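Local coordinates for adenosine monophosphate-protein transferase FICD homolog (Caenorhabditis elegans, PDB 5JJ6) that belongs to the Fic/DOC family and carries a largely helical Fido domain, here crystallised in a two-chain assembly, at residues R186-S191 / L206-R211; I179-A184 / R210-N215; I269-L274 / L290-I295. All coordinates share one frame; numbering follows the deposited sequence.

Overall arrangement
Interactions 1 and 2 hold the same two elements, helix 172-191 and helix 202-213; interaction 3 joins helix 263-277 to helix 284-297. The first two centres are about 8 Å apart, and both border the second subunit. Interaction 1 is only partly buried and mixes aromatic packing with charge. Interaction 2 is buried and rests on small residues that let two backbones come close. Interaction 3, about 9 Å from the centre of the chain against 20 and 21 Å for the others, is core throughout, touches no second subunit and is almost purely apolar. L290, its side-chain end leading away from that seam, packs on L188, M208, M181, A184 and V212, so helix 284-297 links all three.

Interaction 1. Residues R186-S191 / L206-R211; sequences RFLNCS and LEMHRR
F187 carries this contact, reaching out of one helix into a groove between E207, M208 and R211 of the other. The short helical segments run roughly antiparallel, at 144°, with axes a fairly wide 10.2 Å apart, so the side chains have to bridge the gap. With CG anti to the backbone N (chi1 172°), the F187 ring leans across. On the tightly packed inner side, M208 CG meets the ring's edge, 3.9 Å from F187 CD2, and L188 CD1 lies 3.7 Å from M208 SD; L188 and M208 are buried, and both also pack on L290 of helix 284-297. The outer side, with E207 and R211, is more polar and more open. E207 CB comes in obliquely, 3.5 Å from F187 CE2. R211, extended from CG to NE, runs past F187 CB and lays its guanidinium flat over one face of the ring, the planes 16° apart. R211 CZ is 4.6 Å from the ring centroid and off-centre, a cation-pi contact. The guanidinium is turned by a salt bridge one helical turn back: R211 NH1 to E207 OE1 is 2.7 Å, in the guanidinium plane and on the anti lone pair of the carboxylate. R211 also packs on V219 of the second subunit. The arrangement is an antiparallel helix pair in the helical Fic fold, closed at its outer seam by an aromatic-arginine stack.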
ATOM      1  N   ARG B 186       7.787 -12.302   7.513  1.00 53.06           N
ATOM      2  CA  ARG B 186       7.979 -13.512   6.711  1.00 54.60           C
ATOM      3  C   ARG B 186       9.194 -13.338   5.808  1.00 51.33           C
ATOM      4  O   ARG B 186       9.991 -14.259   5.637  1.00 53.33           O
ATOM      5  CB  ARG B 186       6.719 -13.848   5.894  1.00 57.68           C
ATOM      6  CG  ARG B 186       5.753 -14.800   6.645  1.00 67.06           C
ATOM      7  CD  ARG B 186       4.504 -15.222   5.847  1.00 64.18           C
ATOM      8  NE  ARG B 186       3.761 -14.092   5.294  1.00 62.18           N
ATOM      9  CZ  ARG B 186       3.889 -13.665   4.037  1.00 69.84           C
ATOM     10  NH1 ARG B 186       4.733 -14.284   3.215  1.00 74.87           N
ATOM     11  NH2 ARG B 186       3.184 -12.624   3.601  1.00 57.91           N
ATOM     12  N   PHE B 187       9.326 -12.145   5.241  1.00 49.26           N
ATOM     13  CA  PHE B 187      10.469 -11.807   4.399  1.00 47.05           C
ATOM     14  C   PHE B 187      11.767 -11.927   5.178  1.00 52.75           C
ATOM     15  O   PHE B 187      12.772 -12.463   4.690  1.00 56.00           O
ATOM     16  CB  PHE B 187      10.319 -10.398   3.863  1.00 41.96           C
ATOM     17  CG  PHE B 187      11.513  -9.909   3.148  1.00 51.33           C
ATOM     18  CD1 PHE B 187      11.881 -10.462   1.938  1.00 55.57           C
ATOM     19  CD2 PHE B 187      12.299  -8.907   3.696  1.00 58.53           C
ATOM     20  CE1 PHE B 187      13.010 -10.005   1.259  1.00 56.98           C
ATOM     21  CE2 PHE B 187      13.427  -8.446   3.029  1.00 57.82           C
ATOM     22  CZ  PHE B 187      13.781  -8.998   1.806  1.00 56.04           C
ATOM     23  N   LEU B 188      11.737 -11.394   6.391  1.00 49.42           N
ATOM     24  CA  LEU B 188      12.867 -11.466   7.285  1.00 50.89           C
ATOM     25  C   LEU B 188      13.284 -12.916   7.477  1.00 54.89           C
ATOM     26  O   LEU B 188      14.456 -13.253   7.328  1.00 61.00           O
ATOM     27  CB  LEU B 188      12.517 -10.819   8.626  1.00 47.35           C
ATOM     28  CG  LEU B 188      13.595 -10.621   9.682  1.00 44.56           C
ATOM     29  CD1 LEU B 188      13.274  -9.370  10.460  1.00 45.54           C
ATOM     30  CD2 LEU B 188      13.656 -11.804  10.618  1.00 50.20           C
ATOM     31  N   ASN B 189      12.321 -13.789   7.742  1.00 53.47           N
ATOM     32  CA  ASN B 189      12.667 -15.184   8.017  1.00 56.19           C
ATOM     33  C   ASN B 189      13.089 -15.993   6.788  1.00 60.13           C
ATOM     34  O   ASN B 189      13.931 -16.883   6.884  1.00 61.81           O
ATOM     35  CB  ASN B 189      11.501 -15.890   8.711  1.00 56.31           C
ATOM     36  CG  ASN B 189      11.425 -15.564  10.186  1.00 58.21           C
ATOM     37  OD1 ASN B 189      12.448 -15.483  10.853  1.00 70.42           O
ATOM     38  ND2 ASN B 189      10.222 -15.377  10.704  1.00 57.14           N
ATOM     39  N   CYS B 190      12.503 -15.703   5.637  1.00 58.12           N
ATOM     40  CA  CYS B 190      12.761 -16.533   4.475  1.00 56.91           C
ATOM     41  C   CYS B 190      13.715 -15.926   3.452  1.00 59.18           C
ATOM     42  O   CYS B 190      13.907 -16.489   2.378  1.00 74.53           O
ATOM     43  CB  CYS B 190      11.428 -16.907   3.819  1.00 62.32           C
ATOM     44  SG  CYS B 190      10.417 -17.963   4.913  1.00 71.55           S
ATOM     45  N   SER B 191      14.330 -14.798   3.766  1.00 58.64           N
ATOM     46  CA  SER B 191      15.328 -14.250   2.844  1.00 65.86           C
ATOM     47  C   SER B 191      16.574 -13.795   3.580  1.00 67.06           C
ATOM     48  O   SER B 191      17.694 -14.041   3.134  1.00 71.47           O
ATOM     49  CB  SER B 191      14.756 -13.099   2.015  1.00 61.53           C
ATOM     50  OG  SER B 191      13.779 -13.587   1.110  1.00 69.31           O
ATOM     51  N   LEU B 206      15.440  -1.560   3.254  1.00 53.20           N
ATOM     52  CA  LEU B 206      14.435  -0.985   2.372  1.00 48.04           C
ATOM     53  C   LEU B 206      13.311  -1.965   2.068  1.00 53.50           C
ATOM     54  O   LEU B 206      12.150  -1.569   2.005  1.00 51.76           O
ATOM     55  CB  LEU B 206      15.068  -0.505   1.068  1.00 47.92           C
ATOM     56  CG  LEU B 206      15.938   0.734   1.244  1.00 54.52           C
ATOM     57  CD1 LEU B 206      16.593   1.134  -0.065  1.00 57.60           C
ATOM     58  CD2 LEU B 206      15.117   1.874   1.822  1.00 57.06           C
ATOM     59  N   GLU B 207      13.658  -3.235   1.868  1.00 53.55           N
ATOM     60  CA  GLU B 207      12.669  -4.258   1.535  1.00 53.53           C
ATOM     61  C   GLU B 207      11.795  -4.552   2.720  1.00 50.35           C
ATOM     62  O   GLU B 207      10.586  -4.768   2.577  1.00 57.93           O
ATOM     63  CB  GLU B 207      13.329  -5.547   1.050  1.00 55.61           C
ATOM     64  CG  GLU B 207      13.787  -5.487  -0.390  1.00 64.91           C
ATOM     65  CD  GLU B 207      12.706  -4.951  -1.311  1.00 72.69           C
ATOM     66  OE1 GLU B 207      11.630  -5.594  -1.404  1.00 67.53           O
ATOM     67  OE2 GLU B 207      12.939  -3.883  -1.928  1.00 73.66           O
ATOM     68  N   MET B 208      12.406  -4.579   3.894  1.00 46.77           N
ATOM     69  CA  MET B 208      11.620  -4.732   5.100  1.00 49.12           C
ATOM     70  C   MET B 208      10.639  -3.572   5.262  1.00 48.10           C
ATOM     71  O   MET B 208       9.478  -3.801   5.590  1.00 45.48           O
ATOM     72  CB  MET B 208      12.518  -4.861   6.319  1.00 48.56           C
ATOM     73  CG  MET B 208      12.979  -6.283   6.545  1.00 51.83           C
ATOM     74  SD  MET B 208      13.775  -6.494   8.144  1.00 69.75           S
ATOM     75  CE  MET B 208      15.077  -5.263   8.055  1.00 44.88           C
ATOM     76  N   HIS B 209      11.088  -2.340   5.021  1.00 44.37           N
ATOM     77  CA  HIS B 209      10.186  -1.193   5.145  1.00 43.76           C
ATOM     78  C   HIS B 209       9.085  -1.217   4.085  1.00 46.38           C
ATOM     79  O   HIS B 209       7.947  -0.811   4.329  1.00 45.53           O
ATOM     80  CB  HIS B 209      10.955   0.122   5.041  1.00 41.25           C
ATOM     81  CG  HIS B 209      10.105   1.335   5.253  1.00 41.89           C
ATOM     82  ND1 HIS B 209       9.656   2.123   4.213  1.00 44.60           N
ATOM     83  CD2 HIS B 209       9.625   1.904   6.385  1.00 41.56           C
ATOM     84  CE1 HIS B 209       8.933   3.117   4.695  1.00 45.87           C
ATOM     85  NE2 HIS B 209       8.900   3.010   6.013  1.00 41.91           N
ATOM     86  N   ARG B 210       9.438  -1.705   2.905  1.00 51.64           N
ATOM     87  CA  ARG B 210       8.532  -1.724   1.772  1.00 47.85           C
ATOM     88  C   ARG B 210       7.431  -2.706   2.114  1.00 47.44           C
ATOM     89  O   ARG B 210       6.276  -2.500   1.769  1.00 53.74           O
ATOM     90  CB  ARG B 210       9.275  -2.106   0.484  1.00 53.91           C
ATOM     91  CG  ARG B 210       8.407  -2.190  -0.743  1.00 65.86           C
ATOM     92  CD  ARG B 210       9.193  -2.024  -2.049  1.00 68.21           C
ATOM     93  NE  ARG B 210       8.314  -1.478  -3.091  1.00 82.40           N
ATOM     94  CZ  ARG B 210       8.504  -0.308  -3.704  1.00 82.54           C
ATOM     95  NH1 ARG B 210       9.568   0.437  -3.404  1.00 72.04           N
ATOM     96  NH2 ARG B 210       7.636   0.112  -4.626  1.00 66.48           N
ATOM     97  N   ARG B 211       7.774  -3.767   2.831  1.00 45.19           N
ATOM     98  CA  ARG B 211       6.730  -4.682   3.271  1.00 44.76           C
ATOM     99  C   ARG B 211       5.971  -4.199   4.530  1.00 47.16           C
ATOM    100  O   ARG B 211       4.764  -4.437   4.664  1.00 46.21           O
ATOM    101  CB  ARG B 211       7.327  -6.067   3.464  1.00 42.84           C
ATOM    102  CG  ARG B 211       7.582  -6.706   2.114  1.00 48.73           C
ATOM    103  CD  ARG B 211       8.413  -7.961   2.169  1.00 56.02           C
ATOM    104  NE  ARG B 211       8.418  -8.637   0.873  1.00 61.09           N
ATOM    105  CZ  ARG B 211       9.141  -8.244  -0.171  1.00 64.84           C
ATOM    106  NH1 ARG B 211       9.929  -7.179  -0.065  1.00 66.37           N
ATOM    107  NH2 ARG B 211       9.082  -8.915  -1.318  1.00 65.24           N
TER

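Interaction 2. Residues I179-A184 / R210-N215; sequences IGMDAA and RRVLGN
G180 and A184, one helical turn apart in a GxxxA spacing, give helix 172-191 a nearly bare face, and the end of helix 202-213 settles close against it. The CA atoms of G180 and V212 are 4.7 Å apart, and those of A184 and R211 are also 4.7 Å apart. V212 does most of the apolar work. Its CG1 is anti to the backbone N and its CG2 anti to the carbonyl carbon, which turns CG2 toward two partners: A184 CB at 3.6 Å from V212 CG2, and M181 SD at 4.0 Å from the same methyl. M181 starts out pointing away from this helix, with chi1 (-111°) off the staggered positions, and comes back by bending twice, at chi2 (-53°) and chi3, so that its chain lies beside V212 and points the same way. The M181 side chain also packs on Y140, T144 and V145 of helix 127-148. R211 has its CG anti to the carbonyl carbon; its CB sits 3.6 Å from A184 CA, and its extended chain passes A183, with R211 CD 4.0 Å from A183 O. The charged tip goes on to E207. Past the helix, N215 turns its amide with chi2 near 91°, bringing OD1 3.7 Å from G180 CA. The I179 and N215 side chains cross at about a right angle, with I179 CG2 3.8 Å from N215 OD1. N215 also hydrogen-bonds across the dimer, its O to ND2 of N215 in the second subunit. No hydrogen bond or salt bridge joins the two segments, so their attachment is close van der Waals packing, with R211 NH1 and N215 ND2 bonded to partners outside the pair.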
ATOM      1  N   ILE B 179      -1.305  -6.792   8.216  1.00 35.38           N
ATOM      2  CA  ILE B 179      -0.910  -7.565   7.041  1.00 37.66           C
ATOM      3  C   ILE B 179       0.508  -7.242   6.565  1.00 38.18           C
ATOM      4  O   ILE B 179       1.323  -8.150   6.340  1.00 37.23           O
ATOM      5  CB  ILE B 179      -1.930  -7.371   5.897  1.00 40.22           C
ATOM      6  CG1 ILE B 179      -3.251  -8.061   6.276  1.00 32.21           C
ATOM      7  CG2 ILE B 179      -1.423  -7.993   4.620  1.00 35.87           C
ATOM      8  CD1 ILE B 179      -4.504  -7.353   5.791  1.00 32.20           C
ATOM      9  N   GLY B 180       0.793  -5.953   6.419  1.00 39.34           N
ATOM     10  CA  GLY B 180       2.125  -5.490   6.062  1.00 39.35           C
ATOM     11  C   GLY B 180       3.220  -5.984   6.993  1.00 38.39           C
ATOM     12  O   GLY B 180       4.252  -6.466   6.527  1.00 40.22           O
ATOM     13  N   MET B 181       3.012  -5.866   8.305  1.00 37.12           N
ATOM     14  CA  MET B 181       4.021  -6.331   9.248  1.00 36.44           C
ATOM     15  C   MET B 181       4.277  -7.817   9.086  1.00 40.40           C
ATOM     16  O   MET B 181       5.426  -8.253   9.045  1.00 42.50           O
ATOM     17  CB  MET B 181       3.620  -6.055  10.693  1.00 33.09           C
ATOM     18  CG  MET B 181       4.459  -4.990  11.402  1.00 46.11           C
ATOM     19  SD  MET B 181       6.274  -5.179  11.400  1.00 41.39           S
ATOM     20  CE  MET B 181       6.432  -6.914  11.781  1.00 42.67           C
ATOM     21  N   ASP B 182       3.199  -8.590   8.978  1.00 41.04           N
ATOM     22  CA  ASP B 182       3.319 -10.029   8.778  1.00 37.73           C
ATOM     23  C   ASP B 182       4.176 -10.312   7.538  1.00 40.36           C
ATOM     24  O   ASP B 182       5.047 -11.184   7.556  1.00 44.16           O
ATOM     25  CB  ASP B 182       1.924 -10.650   8.655  1.00 45.03           C
ATOM     26  CG  ASP B 182       1.956 -12.154   8.425  1.00 53.34           C
ATOM     27  OD1 ASP B 182       2.359 -12.886   9.357  1.00 56.43           O
ATOM     28  OD2 ASP B 182       1.569 -12.600   7.321  1.00 52.49           O
ATOM     29  N   ALA B 183       3.926  -9.565   6.466  1.00 38.97           N
ATOM     30  CA  ALA B 183       4.712  -9.691   5.242  1.00 39.13           C
ATOM     31  C   ALA B 183       6.202  -9.454   5.508  1.00 47.82           C
ATOM     32  O   ALA B 183       7.061 -10.263   5.118  1.00 52.27           O
ATOM     33  CB  ALA B 183       4.210  -8.725   4.189  1.00 33.79           C
ATOM     34  N   ALA B 184       6.499  -8.332   6.160  1.00 42.35           N
ATOM     35  CA  ALA B 184       7.872  -7.978   6.482  1.00 40.88           C
ATOM     36  C   ALA B 184       8.557  -9.070   7.300  1.00 41.76           C
ATOM     37  O   ALA B 184       9.694  -9.434   7.031  1.00 46.25           O
ATOM     38  CB  ALA B 184       7.912  -6.652   7.229  1.00 37.81           C
ATOM     39  N   ARG B 210       9.438  -1.705   2.905  1.00 51.64           N
ATOM     40  CA  ARG B 210       8.532  -1.724   1.772  1.00 47.85           C
ATOM     41  C   ARG B 210       7.431  -2.706   2.114  1.00 47.44           C
ATOM     42  O   ARG B 210       6.276  -2.500   1.769  1.00 53.74           O
ATOM     43  CB  ARG B 210       9.275  -2.106   0.484  1.00 53.91           C
ATOM     44  CG  ARG B 210       8.407  -2.190  -0.743  1.00 65.86           C
ATOM     45  CD  ARG B 210       9.193  -2.024  -2.049  1.00 68.21           C
ATOM     46  NE  ARG B 210       8.314  -1.478  -3.091  1.00 82.40           N
ATOM     47  CZ  ARG B 210       8.504  -0.308  -3.704  1.00 82.54           C
ATOM     48  NH1 ARG B 210       9.568   0.437  -3.404  1.00 72.04           N
ATOM     49  NH2 ARG B 210       7.636   0.112  -4.626  1.00 66.48           N
ATOM     50  N   ARG B 211       7.774  -3.767   2.831  1.00 45.19           N
ATOM     51  CA  ARG B 211       6.730  -4.682   3.271  1.00 44.76           C
ATOM     52  C   ARG B 211       5.971  -4.199   4.530  1.00 47.16           C
ATOM     53  O   ARG B 211       4.764  -4.437   4.664  1.00 46.21           O
ATOM     54  CB  ARG B 211       7.327  -6.067   3.464  1.00 42.84           C
ATOM     55  CG  ARG B 211       7.582  -6.706   2.114  1.00 48.73           C
ATOM     56  CD  ARG B 211       8.413  -7.961   2.169  1.00 56.02           C
ATOM     57  NE  ARG B 211       8.418  -8.637   0.873  1.00 61.09           N
ATOM     58  CZ  ARG B 211       9.141  -8.244  -0.171  1.00 64.84           C
ATOM     59  NH1 ARG B 211       9.929  -7.179  -0.065  1.00 66.37           N
ATOM     60  NH2 ARG B 211       9.082  -8.915  -1.318  1.00 65.24           N
ATOM     61  N   VAL B 212       6.665  -3.524   5.443  1.00 46.43           N
ATOM     62  CA  VAL B 212       6.039  -2.953   6.640  1.00 42.27           C
ATOM     63  C   VAL B 212       4.922  -1.993   6.251  1.00 42.83           C
ATOM     64  O   VAL B 212       3.830  -2.041   6.815  1.00 44.33           O
ATOM     65  CB  VAL B 212       7.059  -2.211   7.540  1.00 40.59           C
ATOM     66  CG1 VAL B 212       6.353  -1.268   8.493  1.00 41.68           C
ATOM     67  CG2 VAL B 212       7.884  -3.193   8.330  1.00 40.66           C
ATOM     68  N   LEU B 213       5.212  -1.090   5.319  1.00 42.47           N
ATOM     69  CA  LEU B 213       4.266  -0.026   4.981  1.00 46.48           C
ATOM     70  C   LEU B 213       3.528  -0.252   3.664  1.00 49.56           C
ATOM     71  O   LEU B 213       2.686   0.560   3.285  1.00 49.52           O
ATOM     72  CB  LEU B 213       4.967   1.331   4.921  1.00 48.79           C
ATOM     73  CG  LEU B 213       5.119   2.076   6.240  1.00 46.78           C
ATOM     74  CD1 LEU B 213       5.351   3.532   5.943  1.00 47.05           C
ATOM     75  CD2 LEU B 213       3.882   1.875   7.096  1.00 48.14           C
ATOM     76  N   GLY B 214       3.870  -1.327   2.958  1.00 49.12           N
ATOM     77  CA  GLY B 214       3.318  -1.592   1.637  1.00 50.62           C
ATOM     78  C   GLY B 214       1.807  -1.451   1.493  1.00 52.14           C
ATOM     79  O   GLY B 214       1.320  -0.690   0.651  1.00 53.64           O
ATOM     80  N   ASN B 215       1.059  -2.218   2.275  1.00 48.61           N
ATOM     81  CA  ASN B 215      -0.388  -2.141   2.216  1.00 42.55           C
ATOM     82  C   ASN B 215      -0.950  -0.861   2.825  1.00 45.70           C
ATOM     83  O   ASN B 215      -1.850  -0.249   2.264  1.00 51.30           O
ATOM     84  CB  ASN B 215      -1.003  -3.356   2.895  1.00 41.26           C
ATOM     85  CG  ASN B 215      -0.495  -4.658   2.320  1.00 42.10           C
ATOM     86  OD1 ASN B 215       0.491  -5.220   2.784  1.00 40.77           O
ATOM     87  ND2 ASN B 215      -1.163  -5.136   1.283  1.00 45.99           N
TER

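Interaction 3. Residues I269-L274 / L290-I295; sequences IAHYKL and LLLNLI
Two helical segments lie antiparallel, at 154° between their N-to-C directions, with axes 8.5 Å apart. They come nearest at H271 and L292, whose CA atoms are 5.6 Å apart. A270, L274, L291 and I295 all point into the seam. I295 CG1 is anti to the carbonyl carbon and its chain is extended (chi2 -177°), so CD1 reaches straight over to A270 CB at 3.4 Å. One turn along, L274 and L291 both hold CG anti to the backbone N and cross obliquely, L274 CD2 to L291 CD2 at 4.0 Å; L291 CD2 also lies near A270. At the flank, L292 CD1 approaches the H271 ring obliquely, 3.8 Å from H271 CD2. NE2 of that imidazole is used beyond the pair: it hydrogen-bonds Y314 OH, and the ring meets F329. L246 and L253 of helix 239-254 add further apolar cover. The Fic signature motif HPFTDGNGR spans the connection and runs into the first turn of helix 284-297. With only carbon contacts across the seam and H271 NE2 paired outside it, the helical hairpin that carries that motif is held by hydrophobic burial.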
ATOM      1  N   ILE B 269      21.950  -1.058  19.801  1.00 41.78           N
ATOM      2  CA  ILE B 269      22.594   0.081  19.167  1.00 44.66           C
ATOM      3  C   ILE B 269      22.051   0.273  17.744  1.00 40.43           C
ATOM      4  O   ILE B 269      21.853   1.401  17.295  1.00 38.67           O
ATOM      5  CB  ILE B 269      24.135  -0.077  19.139  1.00 44.62           C
ATOM      6  CG1 ILE B 269      24.702  -0.105  20.553  1.00 39.96           C
ATOM      7  CG2 ILE B 269      24.790   1.055  18.351  1.00 43.73           C
ATOM      8  CD1 ILE B 269      26.163  -0.518  20.597  1.00 45.71           C
ATOM      9  N   ALA B 270      21.805  -0.831  17.047  1.00 38.47           N
ATOM     10  CA  ALA B 270      21.202  -0.765  15.722  1.00 40.28           C
ATOM     11  C   ALA B 270      19.851  -0.061  15.771  1.00 39.36           C
ATOM     12  O   ALA B 270      19.604   0.904  15.034  1.00 36.82           O
ATOM     13  CB  ALA B 270      21.048  -2.130  15.163  1.00 38.61           C
ATOM     14  N   HIS B 271      18.980  -0.568  16.638  1.00 36.10           N
ATOM     15  CA  HIS B 271      17.682   0.038  16.877  1.00 33.62           C
ATOM     16  C   HIS B 271      17.797   1.542  17.092  1.00 37.78           C
ATOM     17  O   HIS B 271      17.078   2.331  16.472  1.00 39.03           O
ATOM     18  CB  HIS B 271      17.028  -0.594  18.094  1.00 36.51           C
ATOM     19  CG  HIS B 271      15.664  -0.060  18.385  1.00 39.64           C
ATOM     20  ND1 HIS B 271      15.442   1.237  18.795  1.00 40.74           N
ATOM     21  CD2 HIS B 271      14.449  -0.655  18.349  1.00 38.90           C
ATOM     22  CE1 HIS B 271      14.149   1.423  18.981  1.00 39.22           C
ATOM     23  NE2 HIS B 271      13.524   0.289  18.723  1.00 37.75           N
ATOM     24  N   TYR B 272      18.718   1.921  17.976  1.00 41.28           N
ATOM     25  CA  TYR B 272      18.911   3.311  18.366  1.00 40.50           C
ATOM     26  C   TYR B 272      19.360   4.176  17.186  1.00 38.67           C
ATOM     27  O   TYR B 272      18.812   5.255  16.933  1.00 38.88           O
ATOM     28  CB  TYR B 272      19.957   3.402  19.489  1.00 45.37           C
ATOM     29  CG  TYR B 272      20.243   4.818  19.938  1.00 43.79           C
ATOM     30  CD1 TYR B 272      19.243   5.592  20.521  1.00 47.04           C
ATOM     31  CD2 TYR B 272      21.490   5.396  19.739  1.00 42.01           C
ATOM     32  CE1 TYR B 272      19.480   6.889  20.923  1.00 46.89           C
ATOM     33  CE2 TYR B 272      21.741   6.704  20.134  1.00 46.50           C
ATOM     34  CZ  TYR B 272      20.726   7.443  20.727  1.00 51.65           C
ATOM     35  OH  TYR B 272      20.942   8.744  21.131  1.00 57.61           O
ATOM     36  N   LYS B 273      20.366   3.690  16.472  1.00 37.10           N
ATOM     37  CA  LYS B 273      20.905   4.406  15.330  1.00 38.31           C
ATOM     38  C   LYS B 273      19.843   4.628  14.255  1.00 40.36           C
ATOM     39  O   LYS B 273      19.688   5.745  13.752  1.00 42.03           O
ATOM     40  CB  LYS B 273      22.111   3.666  14.741  1.00 43.58           C
ATOM     41  CG  LYS B 273      23.366   3.656  15.653  1.00 49.08           C
ATOM     42  CD  LYS B 273      24.623   3.261  14.867  1.00 43.67           C
ATOM     43  CE  LYS B 273      24.904   4.347  13.834  1.00 40.86           C
ATOM     44  NZ  LYS B 273      25.826   3.926  12.752  1.00 51.97           N
ATOM     45  N   LEU B 274      19.107   3.573  13.913  1.00 40.19           N
ATOM     46  CA  LEU B 274      18.072   3.686  12.894  1.00 38.91           C
ATOM     47  C   LEU B 274      16.972   4.659  13.347  1.00 38.53           C
ATOM     48  O   LEU B 274      16.544   5.534  12.583  1.00 35.72           O
ATOM     49  CB  LEU B 274      17.456   2.313  12.569  1.00 37.07           C
ATOM     50  CG  LEU B 274      16.440   2.313  11.410  1.00 34.92           C
ATOM     51  CD1 LEU B 274      17.065   2.778  10.111  1.00 36.14           C
ATOM     52  CD2 LEU B 274      15.816   0.972  11.217  1.00 40.54           C
ATOM     53  N   LEU B 290      12.199  -4.327  13.928  1.00 38.58           N
ATOM     54  CA  LEU B 290      12.387  -5.425  13.000  1.00 41.43           C
ATOM     55  C   LEU B 290      13.871  -5.710  12.844  1.00 41.83           C
ATOM     56  O   LEU B 290      14.305  -6.851  12.939  1.00 43.11           O
ATOM     57  CB  LEU B 290      11.745  -5.099  11.658  1.00 44.80           C
ATOM     58  CG  LEU B 290      11.183  -6.279  10.874  1.00 43.45           C
ATOM     59  CD1 LEU B 290      10.175  -7.062  11.697  1.00 38.77           C
ATOM     60  CD2 LEU B 290      10.566  -5.752   9.599  1.00 45.38           C
ATOM     61  N   LEU B 291      14.638  -4.647  12.634  1.00 43.27           N
ATOM     62  CA  LEU B 291      16.083  -4.710  12.456  1.00 42.21           C
ATOM     63  C   LEU B 291      16.750  -5.315  13.682  1.00 42.08           C
ATOM     64  O   LEU B 291      17.624  -6.194  13.567  1.00 40.91           O
ATOM     65  CB  LEU B 291      16.637  -3.312  12.201  1.00 36.62           C
ATOM     66  CG  LEU B 291      18.141  -3.256  11.980  1.00 39.21           C
ATOM     67  CD1 LEU B 291      18.553  -4.298  10.957  1.00 42.03           C
ATOM     68  CD2 LEU B 291      18.558  -1.862  11.537  1.00 38.84           C
ATOM     69  N   LEU B 292      16.322  -4.832  14.848  1.00 39.02           N
ATOM     70  CA  LEU B 292      16.731  -5.401  16.119  1.00 40.58           C
ATOM     71  C   LEU B 292      16.570  -6.906  16.056  1.00 44.87           C
ATOM     72  O   LEU B 292      17.532  -7.671  16.270  1.00 42.31           O
ATOM     73  CB  LEU B 292      15.886  -4.826  17.257  1.00 40.68           C
ATOM     74  CG  LEU B 292      16.199  -5.116  18.728  1.00 37.93           C
ATOM     75  CD1 LEU B 292      15.430  -4.134  19.567  1.00 36.93           C
ATOM     76  CD2 LEU B 292      15.820  -6.520  19.146  1.00 35.74           C
ATOM     77  N   ASN B 293      15.350  -7.318  15.724  1.00 42.04           N
ATOM     78  CA  ASN B 293      15.029  -8.736  15.680  1.00 44.74           C
ATOM     79  C   ASN B 293      15.854  -9.565  14.690  1.00 46.36           C
ATOM     80  O   ASN B 293      16.288 -10.671  15.009  1.00 43.85           O
ATOM     81  CB  ASN B 293      13.569  -8.923  15.354  1.00 43.65           C
ATOM     82  CG  ASN B 293      13.160 -10.335  15.504  1.00 49.61           C
ATOM     83  OD1 ASN B 293      13.334 -10.928  16.575  1.00 51.81           O
ATOM     84  ND2 ASN B 293      12.667 -10.927  14.417  1.00 55.08           N
ATOM     85  N   LEU B 294      16.051  -9.027  13.494  1.00 43.32           N
ATOM     86  CA  LEU B 294      16.890  -9.648  12.492  1.00 42.19           C
ATOM     87  C   LEU B 294      18.264  -9.921  13.085  1.00 45.50           C
ATOM     88  O   LEU B 294      18.730 -11.058  13.083  1.00 49.95           O
ATOM     89  CB  LEU B 294      16.991  -8.752  11.260  1.00 41.87           C
ATOM     90  CG  LEU B 294      18.080  -9.051  10.237  1.00 39.54           C
ATOM     91  CD1 LEU B 294      17.824 -10.383   9.596  1.00 49.82           C
ATOM     92  CD2 LEU B 294      18.108  -7.954   9.197  1.00 37.27           C
ATOM     93  N   ILE B 295      18.904  -8.878  13.602  1.00 45.86           N
ATOM     94  CA  ILE B 295      20.210  -9.027  14.254  1.00 45.93           C
ATOM     95  C   ILE B 295      20.207 -10.101  15.353  1.00 46.63           C
ATOM     96  O   ILE B 295      21.120 -10.917  15.437  1.00 49.87           O
ATOM     97  CB  ILE B 295      20.661  -7.709  14.867  1.00 42.16           C
ATOM     98  CG1 ILE B 295      20.834  -6.667  13.778  1.00 42.83           C
ATOM     99  CG2 ILE B 295      21.954  -7.885  15.635  1.00 39.59           C
ATOM    100  CD1 ILE B 295      21.335  -5.393  14.321  1.00 42.77           C
TER